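Side-chain contacts in transcriptional regulator, ROK family (Vibrio cholerae O1 biovar eltor, PDB 1Z05), which probably binds DNA to regulate the transcription of genes of carbohydrate metabolism, and carries a bound zinc ion: residues I39-V44 with L422-V427; E76-H81 with V99-N104; K277-G282 with L287-S292; Q294-Q299 with V335-Q340; A149-E154 with L198-E203. All coordinates share one frame; numbering follows the deposited sequence. Where two conformers were deposited one is given.

Contact 1: I39-V44 with L422-V427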
# COMPACT_ATOMS: atom_id res chain seq x y z
N ILE A 39 20.11 -5.79 -4.04
CA ILE A 39 19.00 -6.66 -3.62
C ILE A 39 19.47 -8.03 -3.11
O ILE A 39 19.06 -8.48 -2.04
CB ILE A 39 17.93 -6.78 -4.75
CG1 ILE A 39 17.02 -5.54 -4.75
CG2 ILE A 39 17.10 -8.06 -4.62
CD1 ILE A 39 16.54 -5.09 -3.35
N ASN A 40 20.36 -8.67 -3.87
CA ASN A 40 20.84 -10.00 -3.50
C ASN A 40 21.72 -9.98 -2.26
O ASN A 40 21.64 -10.88 -1.43
CB ASN A 40 21.56 -10.65 -4.68
CG ASN A 40 20.61 -11.17 -5.72
OD1 ASN A 40 19.44 -11.43 -5.44
ND2 ASN A 40 21.11 -11.35 -6.94
N ALA A 41 22.54 -8.94 -2.15
CA ALA A 41 23.37 -8.74 -0.96
C ALA A 41 22.50 -8.61 0.29
O ALA A 41 22.79 -9.23 1.30
CB ALA A 41 24.27 -7.53 -1.13
N GLY A 42 21.42 -7.84 0.20
CA GLY A 42 20.47 -7.72 1.32
C GLY A 42 19.77 -9.03 1.67
O GLY A 42 19.66 -9.38 2.83
N ARG A 43 19.30 -9.75 0.65
CA ARG A 43 18.66 -11.06 0.85
C ARG A 43 19.58 -12.04 1.58
O ARG A 43 19.16 -12.72 2.53
CB ARG A 43 18.21 -11.64 -0.48
CG ARG A 43 17.01 -10.91 -1.08
CD ARG A 43 16.53 -11.55 -2.39
NE ARG A 43 15.86 -12.83 -2.15
CZ ARG A 43 16.25 -14.00 -2.67
NH1 ARG A 43 17.29 -14.07 -3.49
NH2 ARG A 43 15.56 -15.10 -2.38
N VAL A 44 20.84 -12.11 1.14
CA VAL A 44 21.83 -13.00 1.76
C VAL A 44 22.16 -12.57 3.19
O VAL A 44 22.21 -13.39 4.10
CB VAL A 44 23.11 -13.10 0.90
CG1 VAL A 44 24.26 -13.76 1.69
CG2 VAL A 44 22.83 -13.89 -0.37
N LEU A 422 22.33 -0.13 2.56
CA LEU A 422 23.36 0.27 3.51
C LEU A 422 24.59 -0.62 3.41
O LEU A 422 25.71 -0.13 3.54
CB LEU A 422 22.81 0.30 4.94
CG LEU A 422 23.74 0.88 6.01
CD1 LEU A 422 24.30 2.25 5.59
CD2 LEU A 422 23.00 0.98 7.33
N LEU A 423 24.38 -1.91 3.17
CA LEU A 423 25.49 -2.84 2.93
C LEU A 423 26.42 -2.33 1.83
O LEU A 423 27.64 -2.33 1.99
CB LEU A 423 24.99 -4.23 2.54
CG LEU A 423 24.16 -5.04 3.53
CD1 LEU A 423 23.81 -6.36 2.89
CD2 LEU A 423 24.91 -5.25 4.84
N MET A 424 25.83 -1.89 0.72
CA MET A 424 26.63 -1.46 -0.42
C MET A 424 27.38 -0.17 -0.09
O MET A 424 28.52 -0.01 -0.50
CB MET A 424 25.77 -1.32 -1.68
CG MET A 424 25.20 -2.65 -2.20
SD MET A 424 26.43 -3.89 -2.73
CE MET A 424 26.74 -4.81 -1.22
N LYS A 425 26.74 0.72 0.67
CA LYS A 425 27.41 1.92 1.15
C LYS A 425 28.61 1.60 2.04
O LYS A 425 29.66 2.23 1.90
CB LYS A 425 26.43 2.86 1.86
CG LYS A 425 25.38 3.47 0.93
CD LYS A 425 25.91 4.67 0.13
CE LYS A 425 25.57 5.99 0.83
NZ LYS A 425 26.02 7.21 0.10
N VAL A 426 28.46 0.61 2.92
CA VAL A 426 29.55 0.16 3.79
C VAL A 426 30.66 -0.55 3.01
O VAL A 426 31.85 -0.34 3.28
CB VAL A 426 29.03 -0.73 4.96
CG1 VAL A 426 30.19 -1.24 5.82
CG2 VAL A 426 28.04 0.04 5.83
N VAL A 427 30.28 -1.40 2.05
CA VAL A 427 31.24 -2.08 1.17
C VAL A 427 32.02 -1.06 0.33
O VAL A 427 33.24 -1.13 0.24
CB VAL A 427 30.53 -3.10 0.23
CG1 VAL A 427 31.43 -3.50 -0.95
CG2 VAL A 427 30.08 -4.34 0.99
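A41, L423 and M424 carry this meeting of two helices that lie almost four hundred residues apart in sequence, and the case illustrates how two longer side chains of one helix can converge on an alanine of the other. A41 turns its methyl group directly at helix 421-428. M424 starts out beside the interface rather than into it. Its thioether then bends twice, at chi2 (-62°) and chi3 (90°), and this folded path carries the terminal methyl back until CE lies 3.7 Å from A41 CB. The CB of L423, by contrast, is directed at the other helix. Its CD1 branch sits 4.2 Å from A41 CB, but it reaches closer to the backbone and lies over the A41-G42 peptide, 3.4 Å from A41 O and 3.9 Å from G42 N. The side chains that meet are all apolar, and the contact is largely buried; Y45 and L417 also touch L423, while Q38 packs on M424. The short helical segments approach to 9.6 Å between axes, with 103° between their directions, so they cross nearly at right angles and meet over one turn each. This is crossed helix packing, and here it joins the C-terminal helix 421-428 to helix 35-51, the first helix of a region whose topology is consistent with a winged helix-turn-helix.

Contact 2: E76-H81 with V99-N104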
# COMPACT_ATOMS: atom_id res chain seq x y z
N GLU A 76 32.44 -10.10 -0.73
CA GLU A 76 32.33 -8.65 -0.51
C GLU A 76 31.91 -8.35 0.94
O GLU A 76 32.46 -7.44 1.56
CB GLU A 76 31.37 -7.98 -1.50
CG GLU A 76 31.79 -8.11 -2.96
CD GLU A 76 31.35 -6.94 -3.85
OE1 GLU A 76 30.72 -5.98 -3.33
OE2 GLU A 76 31.64 -6.98 -5.06
N LEU A 77 30.97 -9.12 1.48
CA LEU A 77 30.52 -8.89 2.86
C LEU A 77 31.58 -9.24 3.90
O LEU A 77 31.73 -8.54 4.90
CB LEU A 77 29.19 -9.61 3.15
CG LEU A 77 27.93 -9.22 2.36
CD1 LEU A 77 26.76 -10.09 2.81
CD2 LEU A 77 27.58 -7.74 2.48
N ILE A 78 32.33 -10.32 3.66
CA ILE A 78 33.45 -10.68 4.53
C ILE A 78 34.55 -9.61 4.53
O ILE A 78 35.00 -9.17 5.60
CB ILE A 78 34.04 -12.08 4.18
CG1 ILE A 78 33.10 -13.18 4.70
CG2 ILE A 78 35.45 -12.25 4.80
CD1 ILE A 78 33.18 -14.46 3.94
N ASP A 79 34.97 -9.19 3.34
CA ASP A 79 36.04 -8.20 3.20
C ASP A 79 35.67 -6.86 3.81
O ASP A 79 36.53 -6.11 4.26
CB ASP A 79 36.43 -8.03 1.73
CG ASP A 79 37.14 -9.25 1.15
OD1 ASP A 79 37.67 -10.08 1.92
OD2 ASP A 79 37.16 -9.39 -0.09
N ALA A 80 34.37 -6.56 3.83
CA ALA A 80 33.85 -5.36 4.47
C ALA A 80 33.68 -5.54 5.98
O ALA A 80 33.33 -4.60 6.68
CB ALA A 80 32.52 -4.97 3.85
N HIS A 81 33.92 -6.77 6.47
CA HIS A 81 33.76 -7.13 7.89
C HIS A 81 32.32 -6.98 8.41
O HIS A 81 32.10 -6.67 9.58
CB HIS A 81 34.75 -6.36 8.77
CG HIS A 81 36.17 -6.47 8.30
ND1 HIS A 81 36.86 -5.40 7.78
CD2 HIS A 81 37.01 -7.53 8.25
CE1 HIS A 81 38.08 -5.79 7.44
NE2 HIS A 81 38.19 -7.08 7.72
N VAL A 99 32.93 -22.84 11.56
CA VAL A 99 31.65 -22.24 11.92
C VAL A 99 31.14 -21.45 10.73
O VAL A 99 31.89 -20.72 10.08
CB VAL A 99 31.76 -21.32 13.18
CG1 VAL A 99 30.40 -20.74 13.56
CG2 VAL A 99 32.31 -22.08 14.37
N GLY A 100 29.85 -21.63 10.44
CA GLY A 100 29.20 -20.98 9.31
C GLY A 100 29.11 -19.48 9.49
O GLY A 100 29.47 -18.95 10.55
N LEU A 101 28.62 -18.80 8.46
CA LEU A 101 28.58 -17.34 8.44
C LEU A 101 27.60 -16.74 9.44
O LEU A 101 26.47 -17.23 9.58
CB LEU A 101 28.27 -16.84 7.02
CG LEU A 101 29.35 -17.14 5.97
CD1 LEU A 101 28.73 -17.23 4.58
CD2 LEU A 101 30.46 -16.10 6.00
N GLN A 102 28.05 -15.70 10.14
CA GLN A 102 27.23 -14.94 11.07
C GLN A 102 27.47 -13.45 10.85
O GLN A 102 28.52 -13.05 10.36
CB GLN A 102 27.58 -15.26 12.53
CG GLN A 102 27.47 -16.73 12.92
CD GLN A 102 27.86 -16.95 14.38
OE1 GLN A 102 29.00 -17.29 14.68
NE2 GLN A 102 26.92 -16.72 15.28
N THR A 103 26.50 -12.63 11.24
CA THR A 103 26.70 -11.19 11.16
C THR A 103 27.76 -10.79 12.20
O THR A 103 27.82 -11.35 13.30
CB THR A 103 25.40 -10.40 11.39
OG1 THR A 103 24.78 -10.86 12.58
CG2 THR A 103 24.46 -10.62 10.23
N ASN A 104 28.59 -9.83 11.81
CA ASN A 104 29.66 -9.33 12.64
C ASN A 104 29.32 -7.91 13.11
O ASN A 104 29.92 -6.94 12.66
CB ASN A 104 30.97 -9.34 11.83
CG ASN A 104 32.19 -9.01 12.67
OD1 ASN A 104 32.19 -9.14 13.90
ND2 ASN A 104 33.26 -8.59 12.00
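A small two-point contact, apolar at I78 and L101 and polar at H81 and N104, joins the end of helix 67-79 to strand 99-103, the second strand of the two-stranded antiparallel sheet formed with strand 83-86. The order of helices and strands fits a winged helix-turn-helix, in which this strand pair would be the wing.

At the apolar point, I78 and L101 approach as two side chains crossed at about a right angle. The CB of I78 is not aimed at the strand, but its longer branch is: with CG1 beside the backbone N (chi1 -75°), the ethyl arm swings over until CD1 meets L101 CD2 at 3.8 Å. The CD2 methyl also lies 4.1 Å from I78 CG1, so one leucine methyl rests against the length of that arm. R56 touches both residues and L59 packs on L101, which ties the pair to helix 56-63.

The polar point follows from how the helix ends. H81 has a positive phi (62°) and closes a Schellman motif, its N bonded to I78 O at 2.8 Å. The reversal presents H81 O to N104, just past the strand, whose ND2 donates to it over 3.3 Å, a weak bond at a poor angle of 129°. W108 NE1 donates to the same oxygen. The chemistry therefore implies that H81 O is gripped by two donors, one of them weak, while methyl packing supplies the apolar half of the contact.

Contact 3: K277-G282 with L287-S292. With ZN (zinc ion), chain B.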
# COMPACT_ATOMS: atom_id res chain seq x y z
N LYS A 277 -18.06 19.10 16.42
CA LYS A 277 -17.28 20.32 16.62
C LYS A 277 -16.50 20.73 15.39
O LYS A 277 -16.04 19.88 14.62
CB LYS A 277 -16.29 20.13 17.78
CG LYS A 277 -16.75 20.71 19.11
CD LYS A 277 -15.88 20.21 20.26
CE LYS A 277 -16.40 18.90 20.84
NZ LYS A 277 -17.71 19.06 21.54
N ARG A 278 -16.33 22.04 15.21
CA ARG A 278 -15.50 22.56 14.13
C ARG A 278 -14.03 22.23 14.41
O ARG A 278 -13.54 22.42 15.53
CB ARG A 278 -15.71 24.08 13.96
CG ARG A 278 -14.91 24.68 12.81
CD ARG A 278 -15.63 25.86 12.17
NE ARG A 278 -15.13 26.09 10.82
CZ ARG A 278 -15.66 26.94 9.94
NH1 ARG A 278 -16.73 27.67 10.27
NH2 ARG A 278 -15.12 27.07 8.74
N CYS A 279 -13.36 21.70 13.40
CA CYS A 279 -11.96 21.34 13.47
C CYS A 279 -11.11 22.51 13.02
O CYS A 279 -11.60 23.41 12.34
CB CYS A 279 -11.71 20.13 12.57
SG CYS A 279 -10.05 19.42 12.64
N HIS A 280 -9.83 22.50 13.38
CA HIS A 280 -8.89 23.52 12.92
C HIS A 280 -8.80 23.57 11.39
O HIS A 280 -8.44 24.61 10.82
CB HIS A 280 -7.50 23.31 13.54
CG HIS A 280 -6.67 22.27 12.85
ND1 HIS A 280 -6.53 20.99 13.32
CD2 HIS A 280 -5.92 22.34 11.72
CE1 HIS A 280 -5.74 20.30 12.51
NE2 HIS A 280 -5.36 21.10 11.53
N CYS A 281 -9.14 22.46 10.74
CA CYS A 281 -9.14 22.38 9.27
C CYS A 281 -10.33 23.12 8.64
O CYS A 281 -10.33 23.40 7.44
CB CYS A 281 -9.09 20.92 8.81
SG CYS A 281 -10.63 19.99 8.97
N GLY A 282 -11.33 23.45 9.44
CA GLY A 282 -12.49 24.22 8.97
C GLY A 282 -13.72 23.37 8.76
O GLY A 282 -14.84 23.88 8.70
N LEU A 287 -12.16 13.23 13.53
CA LEU A 287 -11.70 12.41 14.65
C LEU A 287 -10.86 13.19 15.67
O LEU A 287 -11.00 13.01 16.88
CB LEU A 287 -10.93 11.17 14.16
CG LEU A 287 -10.41 10.18 15.20
CD1 LEU A 287 -11.58 9.48 15.95
CD2 LEU A 287 -9.50 9.14 14.56
N GLU A 288 -9.98 14.07 15.21
CA GLU A 288 -9.14 14.77 16.18
C GLU A 288 -9.87 15.79 17.08
O GLU A 288 -9.31 16.25 18.07
CB GLU A 288 -7.85 15.32 15.56
CG GLU A 288 -7.98 16.51 14.67
CD GLU A 288 -6.61 17.07 14.32
OE1 GLU A 288 -5.69 16.27 13.99
OE2 GLU A 288 -6.44 18.30 14.40
N THR A 289 -11.13 16.10 16.75
CA THR A 289 -11.96 16.96 17.60
C THR A 289 -12.44 16.24 18.86
O THR A 289 -12.92 16.88 19.80
CB THR A 289 -13.20 17.54 16.86
OG1 THR A 289 -14.11 16.48 16.54
CG2 THR A 289 -12.78 18.28 15.60
N VAL A 290 -12.32 14.91 18.88
CA VAL A 290 -12.80 14.12 20.00
C VAL A 290 -11.73 13.17 20.56
O VAL A 290 -11.93 12.56 21.62
CB VAL A 290 -14.08 13.28 19.63
CG1 VAL A 290 -15.24 14.18 19.23
CG2 VAL A 290 -13.79 12.26 18.52
N ALA A 291 -10.61 13.02 19.86
CA ALA A 291 -9.67 11.95 20.20
C ALA A 291 -8.21 12.39 20.36
O ALA A 291 -7.36 11.58 20.75
CB ALA A 291 -9.79 10.80 19.20
N SER A 292 -7.93 13.65 20.09
CA SER A 292 -6.61 14.21 20.34
C SER A 292 -6.43 14.33 21.85
O SER A 292 -7.43 14.33 22.59
CB SER A 292 -6.49 15.59 19.69
OG SER A 292 -7.30 16.54 20.37
ZN ZN B . -10.33 18.26 10.48
O HOH W 1 -16.96 16.49 16.86
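The zinc site of this ROK-family protein organises the contact, in which C279 and K277 of the metal loop lie against T289 of the short segment that follows. C279 SG binds the zinc ion at 2.5 Å and C281 SG at 2.3 Å; H269 and C286 complete the four ligands. Both cysteines lie in a type I turn from C279 to G282, closed by the bond from G282 N to C279 O. The N-H of C281 points almost straight at C279 SG (178°), though over a long 3.7 Å, a weak bond that would help to spread the negative charge of the thiolate.

T289 has the largest share of the buried surface. Its CG2 lies 3.7 Å from C279 CB and 3.8 Å from K277 O, so the methyl presses on the metal loop next to a ligand. Its hydroxyl, set between the backbone N and the carbonyl carbon (chi1 67°), is turned to other work: OG1 bonds to C286 O and also accepts from a water at 2.9 Å, which in turn accepts from K277 N. One threonine thus serves the loop with both of its branches. Beside it, E288 CG lies alongside the C279 sulfur at 4.1 Å. On the far side of this segment, S292 OG donates to E288 O and caps the next helix at A295 N. The spacing C-x-C-G-x-x-G-C-x-E, running from C279 to E288, is the cysteine-rich zinc motif of ROK proteins.

Contact 4: Q294-Q299 with V335-Q340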
# COMPACT_ATOMS: atom_id res chain seq x y z
N GLN A 294 -5.57 16.91 23.55
CA GLN A 294 -6.23 18.15 23.95
C GLN A 294 -7.75 17.99 24.07
O GLN A 294 -8.36 18.49 25.02
CB GLN A 294 -5.88 19.28 22.97
CG GLN A 294 -6.47 20.66 23.31
CD GLN A 294 -5.78 21.33 24.49
OE1 GLN A 294 -6.02 20.99 25.65
NE2 GLN A 294 -4.92 22.30 24.19
N ALA A 295 -8.37 17.28 23.11
CA ALA A 295 -9.82 17.09 23.11
C ALA A 295 -10.30 16.27 24.33
O ALA A 295 -11.36 16.55 24.88
CB ALA A 295 -10.28 16.43 21.80
N ILE A 296 -9.51 15.27 24.72
CA ILE A 296 -9.83 14.45 25.90
C ILE A 296 -9.76 15.29 27.18
O ILE A 296 -10.70 15.29 27.99
CB ILE A 296 -8.92 13.20 25.99
CG1 ILE A 296 -9.16 12.26 24.79
CG2 ILE A 296 -9.11 12.46 27.32
CD1 ILE A 296 -10.61 11.83 24.59
N ARG A 297 -8.65 16.01 27.35
CA ARG A 297 -8.47 16.92 28.50
C ARG A 297 -9.58 17.97 28.57
O ARG A 297 -10.12 18.24 29.64
CB ARG A 297 -7.10 17.60 28.46
CG ARG A 297 -5.92 16.65 28.60
CD ARG A 297 -4.58 17.38 28.79
NE ARG A 297 -4.35 18.45 27.81
CZ ARG A 297 -3.54 18.36 26.76
NH1 ARG A 297 -2.85 17.26 26.52
NH2 ARG A 297 -3.42 19.40 25.94
N ASP A 298 -9.93 18.54 27.41
CA ASP A 298 -11.02 19.50 27.32
C ASP A 298 -12.39 18.92 27.70
O ASP A 298 -13.22 19.62 28.25
CB ASP A 298 -11.10 20.10 25.91
CG ASP A 298 -10.00 21.12 25.62
OD1 ASP A 298 -9.20 21.44 26.53
OD2 ASP A 298 -9.94 21.60 24.47
N GLN A 299 -12.62 17.64 27.37
CA GLN A 299 -13.88 16.97 27.72
C GLN A 299 -14.01 16.82 29.23
O GLN A 299 -15.06 17.11 29.80
CB GLN A 299 -13.95 15.59 27.07
CG GLN A 299 -14.46 15.58 25.64
CD GLN A 299 -14.26 14.23 24.97
OE1 GLN A 299 -14.54 13.18 25.55
NE2 GLN A 299 -13.78 14.26 23.73
N VAL A 335 -13.40 6.85 33.67
CA VAL A 335 -13.79 5.63 32.98
C VAL A 335 -14.69 5.96 31.78
O VAL A 335 -14.43 5.52 30.66
CB VAL A 335 -14.50 4.62 33.93
CG1 VAL A 335 -15.17 3.48 33.15
CG2 VAL A 335 -13.51 4.06 34.97
N ASP A 336 -15.72 6.76 32.01
CA ASP A 336 -16.65 7.14 30.94
C ASP A 336 -15.98 7.90 29.78
O ASP A 336 -16.30 7.68 28.60
CB ASP A 336 -17.81 7.95 31.50
CG ASP A 336 -19.01 7.98 30.56
OD1 ASP A 336 -19.57 6.89 30.27
OD2 ASP A 336 -19.38 9.10 30.12
N VAL A 337 -15.07 8.80 30.13
CA VAL A 337 -14.28 9.54 29.13
C VAL A 337 -13.40 8.59 28.29
O VAL A 337 -13.37 8.70 27.07
CB VAL A 337 -13.44 10.66 29.81
CG1 VAL A 337 -12.43 11.29 28.84
CG2 VAL A 337 -14.36 11.74 30.40
N ILE A 338 -12.71 7.66 28.94
CA ILE A 338 -11.90 6.67 28.22
C ILE A 338 -12.73 5.73 27.33
O ILE A 338 -12.29 5.36 26.22
CB ILE A 338 -10.98 5.86 29.20
CG1 ILE A 338 -9.93 6.78 29.85
CG2 ILE A 338 -10.27 4.71 28.48
CD1 ILE A 338 -9.19 7.69 28.88
N GLN A 339 -13.91 5.34 27.80
CA GLN A 339 -14.80 4.48 27.01
C GLN A 339 -15.29 5.21 25.76
O GLN A 339 -15.29 4.63 24.68
CB GLN A 339 -15.97 3.92 27.86
CG GLN A 339 -15.50 2.90 28.89
CD GLN A 339 -16.59 2.50 29.87
OE1 GLN A 339 -17.57 3.23 30.07
NE2 GLN A 339 -16.42 1.34 30.49
N GLN A 340 -15.69 6.47 25.91
CA GLN A 340 -16.10 7.29 24.78
C GLN A 340 -14.98 7.44 23.74
O GLN A 340 -15.22 7.36 22.54
CB GLN A 340 -16.56 8.66 25.27
CG GLN A 340 -17.17 9.53 24.18
CD GLN A 340 -17.62 10.89 24.69
OE1 GLN A 340 -18.28 11.00 25.73
NE2 GLN A 340 -17.28 11.93 23.95
O HOH W 2 -13.76 10.78 25.57
O HOH W 3 -16.74 12.65 27.49
O HOH W 4 -14.13 11.43 22.93
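Q299 sets its CG beside the backbone N (chi1 -85°), whereas Q340 swings its own CG away from the N (chi1 -173°); both chains then run out extended, so that the two amides arrive from opposite directions with nearly parallel planes. They do not bond directly. Q299 OE1 and Q340 NE2 are 3.4 Å apart, but the angle is poor, and water does the joining. One water donates to Q299 OE1 at 3.0 Å and to Q340 OE1 at 2.9 Å. Another accepts from Q299 NE2 at 3.0 Å and, weakly, from Q340 NE2. Q340 is modelled in two conformers, so its share in these bridges is uncertain. Q299 NE2 is also tied to V290 O, which helps to fix the amide in place.

Deeper in the interface, I296 CG2 meets V337 CG1 at 3.8 Å as the two branched side chains slide past each other; I296 too is modelled twice. I320 and I323 of helix 320-328 pack on the isoleucine, and V300 on the valine. With the segment axes 10.7 Å apart and their directions 145° apart, this is a roughly antiparallel helix pair, aliphatic within and hydrated at its rim, joining helix 293-305 to the long helix 332-356.

Contact 5: A149-E154 with L198-E203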
# COMPACT_ATOMS: atom_id res chain seq x y z
N ALA A 149 20.63 24.69 11.46
CA ALA A 149 21.93 25.12 11.99
C ALA A 149 22.21 24.51 13.37
O ALA A 149 23.31 24.04 13.62
CB ALA A 149 22.01 26.64 12.04
N ARG A 150 21.20 24.50 14.23
CA ARG A 150 21.31 23.94 15.58
C ARG A 150 21.52 22.43 15.56
O ARG A 150 22.35 21.91 16.32
CB ARG A 150 20.05 24.29 16.39
CG ARG A 150 20.03 23.72 17.82
CD ARG A 150 21.14 24.32 18.70
NE ARG A 150 21.14 23.71 20.03
CZ ARG A 150 20.37 24.11 21.04
NH1 ARG A 150 19.53 25.12 20.89
NH2 ARG A 150 20.44 23.49 22.21
N LEU A 151 20.78 21.74 14.70
CA LEU A 151 20.86 20.29 14.59
C LEU A 151 22.24 19.81 14.12
O LEU A 151 22.76 18.82 14.64
CB LEU A 151 19.73 19.77 13.69
CG LEU A 151 19.56 18.28 13.42
CD1 LEU A 151 18.06 17.96 13.27
CD2 LEU A 151 20.33 17.89 12.16
N LEU A 152 22.82 20.50 13.15
CA LEU A 152 24.15 20.16 12.64
C LEU A 152 25.21 20.44 13.71
O LEU A 152 26.13 19.65 13.90
CB LEU A 152 24.45 20.90 11.32
CG LEU A 152 23.49 20.59 10.15
CD1 LEU A 152 23.73 21.51 8.95
CD2 LEU A 152 23.54 19.13 9.72
N PHE A 153 25.06 21.56 14.42
CA PHE A 153 25.95 21.89 15.54
C PHE A 153 25.90 20.80 16.62
O PHE A 153 26.92 20.44 17.19
CB PHE A 153 25.56 23.24 16.14
CG PHE A 153 26.21 24.44 15.48
CD1 PHE A 153 26.57 24.41 14.13
CD2 PHE A 153 26.42 25.61 16.20
CE1 PHE A 153 27.15 25.53 13.52
CE2 PHE A 153 27.00 26.74 15.60
CZ PHE A 153 27.37 26.70 14.26
N GLU A 154 24.70 20.26 16.86
CA GLU A 154 24.52 19.22 17.88
C GLU A 154 25.08 17.86 17.48
O GLU A 154 25.56 17.11 18.33
CB GLU A 154 23.05 19.10 18.29
CG GLU A 154 22.52 20.30 19.06
CD GLU A 154 23.21 20.54 20.41
OE1 GLU A 154 23.95 19.66 20.89
OE2 GLU A 154 22.98 21.63 21.00
N LEU A 198 12.32 21.34 3.92
CA LEU A 198 13.69 21.28 4.45
C LEU A 198 14.38 20.00 4.00
O LEU A 198 13.93 18.89 4.31
CB LEU A 198 13.70 21.40 5.98
CG LEU A 198 15.00 21.08 6.72
CD1 LEU A 198 16.08 22.13 6.46
CD2 LEU A 198 14.77 20.89 8.22
N ALA A 199 15.49 20.16 3.27
CA ALA A 199 16.27 19.03 2.76
C ALA A 199 17.15 18.45 3.86
O ALA A 199 18.38 18.54 3.81
CB ALA A 199 17.11 19.47 1.56
N LEU A 200 16.50 17.83 4.84
CA LEU A 200 17.16 17.37 6.06
C LEU A 200 18.19 16.26 5.83
O LEU A 200 19.30 16.33 6.36
CB LEU A 200 16.10 16.90 7.07
CG LEU A 200 16.57 16.56 8.49
CD1 LEU A 200 17.23 17.78 9.14
CD2 LEU A 200 15.38 16.07 9.32
N GLY A 201 17.82 15.25 5.05
CA GLY A 201 18.75 14.18 4.65
C GLY A 201 19.99 14.69 3.91
O GLY A 201 21.11 14.45 4.36
N PRO A 202 19.80 15.38 2.77
CA PRO A 202 20.94 15.95 2.03
C PRO A 202 21.86 16.85 2.88
O PRO A 202 23.09 16.81 2.71
CB PRO A 202 20.27 16.76 0.91
CG PRO A 202 18.95 16.10 0.71
CD PRO A 202 18.52 15.64 2.08
N GLU A 203 21.27 17.65 3.77
CA GLU A 203 22.05 18.56 4.62
C GLU A 203 22.89 17.81 5.66
O GLU A 203 24.04 18.18 5.91
CB GLU A 203 21.15 19.59 5.31
CG GLU A 203 20.56 20.64 4.36
CD GLU A 203 21.57 21.67 3.88
OE1 GLU A 203 22.65 21.82 4.51
OE2 GLU A 203 21.29 22.34 2.86
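What sets this contact apart is that L152 meets E203 through the backbone, the leucine methyl coming up to a main-chain oxygen rather than to the glutamate side chain. L152 CD2 lies 4.0 Å from E203 O, and CG, placed beside the backbone N (chi1 -61°), sends the branch across to the first turn of helix 200-208. The second point is purely aliphatic and equally light. L151 CD1 and L200 CD1 stand 4.2 Å apart, the end of L200 having come round although its CB does not point at the other helix. Neither touch is tight, so these six-residue segments brush rather than interlock.

Neighbouring residues show what the leucines belong to. I204 touches both L151 and L152, A207 packs on L152, and L148 meets L198 and E203, so the interface continues along both helices. L200 comes just after A199, the N-cap residue and centre of an inverse gamma turn, and so stands at the very start of its helix.

Within the same segment 149-154, but outside the contact with 198-203, R150 and E154 form a salt bridge. R150 NE donates at 2.9 Å, nearly straight at 165°, to E154 OE2, which accepts through its anti lone pair and lies close to the guanidinium plane; E141 binds the arginine too. I174 of strand 168-176 lies against both L151 and L200, so two helices share one place on the sheet. Layered packing of this kind, over a mixed sheet of order 3-2-1-4-5, is characteristic of the ribonuclease H-like domains of the ASKHA (actin-like ATPase) fold to which ROK proteins belong.

From the N terminus, contact 1 opens first and closes last: it brings the opening helix to the final one, and every other contact falls within its span. Contact 2 then closes a short loop between a helix and the two-stranded sheet, and it touches contact 1 through L77 and L423. Contact 5 follows, spanning 44 residues within the first of the two mixed sheets' domains. Contact 3 closes the tight zinc loop, and contact 4 then joins two helices further on. Contacts 2, 5, 3 and 4 thus run in series, none crossing another. Contacts 3 and 4 adjoin, their centres about 14 Å apart, on the opposite side of the chain's centre from contacts 1 and 2.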